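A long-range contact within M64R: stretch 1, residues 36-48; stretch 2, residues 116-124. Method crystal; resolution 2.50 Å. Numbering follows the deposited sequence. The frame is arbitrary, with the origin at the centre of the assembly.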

# COMPACT_ATOMS: atom_id res chain seq x y z
N ASN A 36 -4.83 4.49 2.37
CA ASN A 36 -4.52 5.88 2.69
C ASN A 36 -3.49 5.95 3.80
O ASN A 36 -3.66 5.33 4.85
CB ASN A 36 -5.78 6.63 3.08
CG ASN A 36 -6.89 6.47 2.07
OD1 ASN A 36 -6.70 6.74 0.88
ND2 ASN A 36 -8.06 6.03 2.53
N ILE A 37 -2.41 6.69 3.57
CA ILE A 37 -1.34 6.77 4.55
C ILE A 37 -1.02 8.22 4.90
O ILE A 37 -0.43 8.95 4.11
CB ILE A 37 -0.05 6.09 4.04
CG1 ILE A 37 -0.34 4.64 3.62
CG2 ILE A 37 1.03 6.12 5.11
CD1 ILE A 37 0.87 3.89 3.13
N HIS A 38 -1.43 8.63 6.10
CA HIS A 38 -1.10 9.95 6.61
C HIS A 38 0.34 9.96 7.10
O HIS A 38 0.66 9.39 8.14
CB HIS A 38 -2.05 10.35 7.74
CG HIS A 38 -3.45 10.61 7.28
ND1 HIS A 38 -3.90 11.87 6.94
CD2 HIS A 38 -4.50 9.78 7.12
CE1 HIS A 38 -5.16 11.80 6.58
NE2 HIS A 38 -5.56 10.54 6.68
N LEU A 39 1.21 10.61 6.34
CA LEU A 39 2.62 10.70 6.69
C LEU A 39 2.90 12.00 7.43
O LEU A 39 2.65 13.09 6.92
CB LEU A 39 3.49 10.61 5.44
CG LEU A 39 3.34 9.34 4.61
CD1 LEU A 39 3.87 9.56 3.20
CD2 LEU A 39 4.05 8.18 5.28
N LYS A 40 3.41 11.89 8.66
CA LYS A 40 3.74 13.06 9.45
C LYS A 40 5.26 13.20 9.56
O LYS A 40 5.94 12.25 9.94
CB LYS A 40 3.10 12.98 10.84
CG LYS A 40 1.56 12.91 10.86
N THR A 41 5.78 14.38 9.22
CA THR A 41 7.21 14.63 9.33
C THR A 41 7.52 16.09 9.66
O THR A 41 6.80 17.00 9.24
CB THR A 41 7.95 14.25 8.03
OG1 THR A 41 9.36 14.42 8.21
CG2 THR A 41 7.49 15.10 6.86
N ALA A 42 8.60 16.30 10.40
CA ALA A 42 9.03 17.64 10.77
C ALA A 42 10.24 18.07 9.94
O ALA A 42 10.59 19.25 9.91
CB ALA A 42 9.35 17.71 12.26
N THR A 43 10.86 17.10 9.28
CA THR A 43 12.03 17.37 8.45
C THR A 43 11.79 16.98 7.00
O THR A 43 10.83 16.27 6.68
CB THR A 43 13.28 16.62 8.97
OG1 THR A 43 13.05 15.20 8.89
CG2 THR A 43 13.58 17.00 10.40
N CYS A 44 12.66 17.46 6.12
CA CYS A 44 12.57 17.16 4.69
C CYS A 44 13.25 15.82 4.41
O CYS A 44 14.43 15.65 4.71
CB CYS A 44 13.22 18.27 3.87
SG CYS A 44 12.38 19.87 4.02
N LYS A 45 12.51 14.87 3.84
CA LYS A 45 13.07 13.55 3.61
C LYS A 45 12.47 12.84 2.41
O LYS A 45 11.44 13.25 1.87
CB LYS A 45 12.89 12.67 4.85
CG LYS A 45 11.44 12.36 5.17
CD LYS A 45 11.31 11.56 6.46
CE LYS A 45 11.93 12.31 7.63
NZ LYS A 45 11.74 11.58 8.92
N TYR A 46 13.13 11.76 1.98
CA TYR A 46 12.60 10.89 0.95
C TYR A 46 11.95 9.67 1.59
O TYR A 46 12.56 9.01 2.43
CB TYR A 46 13.71 10.45 -0.01
CG TYR A 46 14.17 11.53 -0.97
CD1 TYR A 46 13.53 11.71 -2.19
CD2 TYR A 46 15.24 12.35 -0.66
CE1 TYR A 46 13.95 12.69 -3.08
CE2 TYR A 46 15.66 13.33 -1.54
CZ TYR A 46 15.01 13.50 -2.75
OH TYR A 46 15.43 14.47 -3.63
N ILE A 47 10.72 9.37 1.20
CA ILE A 47 10.02 8.21 1.72
C ILE A 47 9.88 7.15 0.64
O ILE A 47 9.27 7.39 -0.41
CB ILE A 47 8.64 8.58 2.28
CG1 ILE A 47 8.77 9.63 3.38
CG2 ILE A 47 7.93 7.34 2.82
CD1 ILE A 47 7.45 10.12 3.92
N THR A 48 10.44 5.97 0.89
CA THR A 48 10.43 4.89 -0.08
C THR A 48 9.34 3.87 0.23
O THR A 48 9.29 3.32 1.33
CB THR A 48 11.79 4.16 -0.13
OG1 THR A 48 12.84 5.11 -0.38
CG2 THR A 48 11.80 3.10 -1.22
N PRO A 116 -8.14 0.62 3.59
CA PRO A 116 -7.73 0.94 4.96
C PRO A 116 -6.99 2.28 5.02
O PRO A 116 -6.39 2.71 4.03
CB PRO A 116 -6.81 -0.22 5.33
CG PRO A 116 -6.24 -0.66 4.03
CD PRO A 116 -7.33 -0.46 3.00
N THR A 117 -7.04 2.93 6.18
CA THR A 117 -6.39 4.22 6.36
C THR A 117 -5.42 4.18 7.54
O THR A 117 -5.79 3.79 8.65
CB THR A 117 -7.41 5.35 6.59
OG1 THR A 117 -8.35 5.37 5.51
CG2 THR A 117 -6.72 6.70 6.68
N PHE A 118 -4.17 4.57 7.29
CA PHE A 118 -3.14 4.51 8.31
C PHE A 118 -2.53 5.88 8.58
O PHE A 118 -2.64 6.80 7.76
CB PHE A 118 -2.02 3.55 7.90
CG PHE A 118 -2.51 2.23 7.39
CD1 PHE A 118 -2.79 1.19 8.27
CD2 PHE A 118 -2.69 2.02 6.04
CE1 PHE A 118 -3.24 -0.03 7.81
CE2 PHE A 118 -3.14 0.80 5.56
CZ PHE A 118 -3.42 -0.22 6.45
N LEU A 119 -1.89 6.00 9.73
CA LEU A 119 -1.06 7.16 10.03
C LEU A 119 0.35 6.66 10.31
O LEU A 119 0.53 5.69 11.04
CB LEU A 119 -1.59 7.94 11.24
N VAL A 120 1.34 7.33 9.73
CA VAL A 120 2.73 6.98 9.99
C VAL A 120 3.56 8.22 10.30
O VAL A 120 3.72 9.10 9.46
CB VAL A 120 3.36 6.23 8.80
CG1 VAL A 120 4.83 5.95 9.08
CG2 VAL A 120 2.61 4.94 8.53
N ASN A 121 4.08 8.28 11.53
CA ASN A 121 4.93 9.39 11.95
C ASN A 121 6.39 9.09 11.64
O ASN A 121 7.07 8.44 12.42
CB ASN A 121 4.75 9.66 13.44
CG ASN A 121 5.40 10.96 13.89
OD1 ASN A 121 6.51 11.28 13.50
ND2 ASN A 121 4.68 11.70 14.73
N THR A 122 6.89 9.59 10.51
CA THR A 122 8.23 9.22 10.04
C THR A 122 9.36 9.66 10.97
O THR A 122 10.51 9.29 10.77
CB THR A 122 8.50 9.80 8.65
OG1 THR A 122 8.63 11.22 8.74
CG2 THR A 122 7.37 9.45 7.70
N ASP A 123 9.03 10.45 11.99
CA ASP A 123 10.03 10.94 12.93
C ASP A 123 10.10 10.07 14.18
O ASP A 123 11.18 9.76 14.67
CB ASP A 123 9.74 12.39 13.32
CG ASP A 123 9.95 13.34 12.17
OD1 ASP A 123 10.92 13.15 11.41
OD2 ASP A 123 9.15 14.29 12.02
N THR A 124 8.94 9.69 14.70
CA THR A 124 8.87 8.82 15.87
C THR A 124 8.76 7.38 15.42
O THR A 124 8.96 6.46 16.21
CB THR A 124 7.78 9.27 16.85
OG1 THR A 124 6.49 9.09 16.25
CG2 THR A 124 7.96 10.73 17.22

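Parallel β-strands pair through a staggered ladder in which alternate residues of one strand supply both an N-H and a C=O to the other, and M64R offers a clear case. Strands 36-40 and 117-121 run in the same direction, their axes 19° apart. Asn36 N donates to Pro116 O (2.9 Å) and Asn36 O accepts from Phe118 N (2.6 Å); His38 N then bonds Phe118 O (2.8 Å) and His38 O receives Val120 N (2.7 Å). Lys40 continues the pattern, its N reaching Val120 O (2.9 Å) and its O taking Thr122 N (2.9 Å). Near-linear angles along the strands give way to 138° at Thr122, where the chain leaves the ladder; Thr122 OG1 also donates to Lys40 O (3.1 Å).

Residues in register place their side chains on the same face. Ile37 thus lies beside Phe118 (Ile37 CG1 to Phe118 CD2 4.3 Å) and Leu39 beside Val120 (Leu39 CD2 to Val120 CB 4.1 Å); Ile37 CG2 is 3.9 Å from Val120 CG2. These buried apolar groups pack by van der Waals contact, away from solvent. Asn36, His38, Lys40, Thr117, Leu119 and Asn121 occupy the other, more exposed face.

Past the paired strands, Asp123 and Lys45 add charged side chains to the bonding. Asp123 OD2 accepts from Ala42 N (2.6 Å), while Asp123 OD1 forms a salt bridge with Lys45 NZ (3.1 Å). Lys45 NZ also donates to Thr122 OG1 (3.1 Å), tying strand 45-48 to the residues that follow strand 117-121.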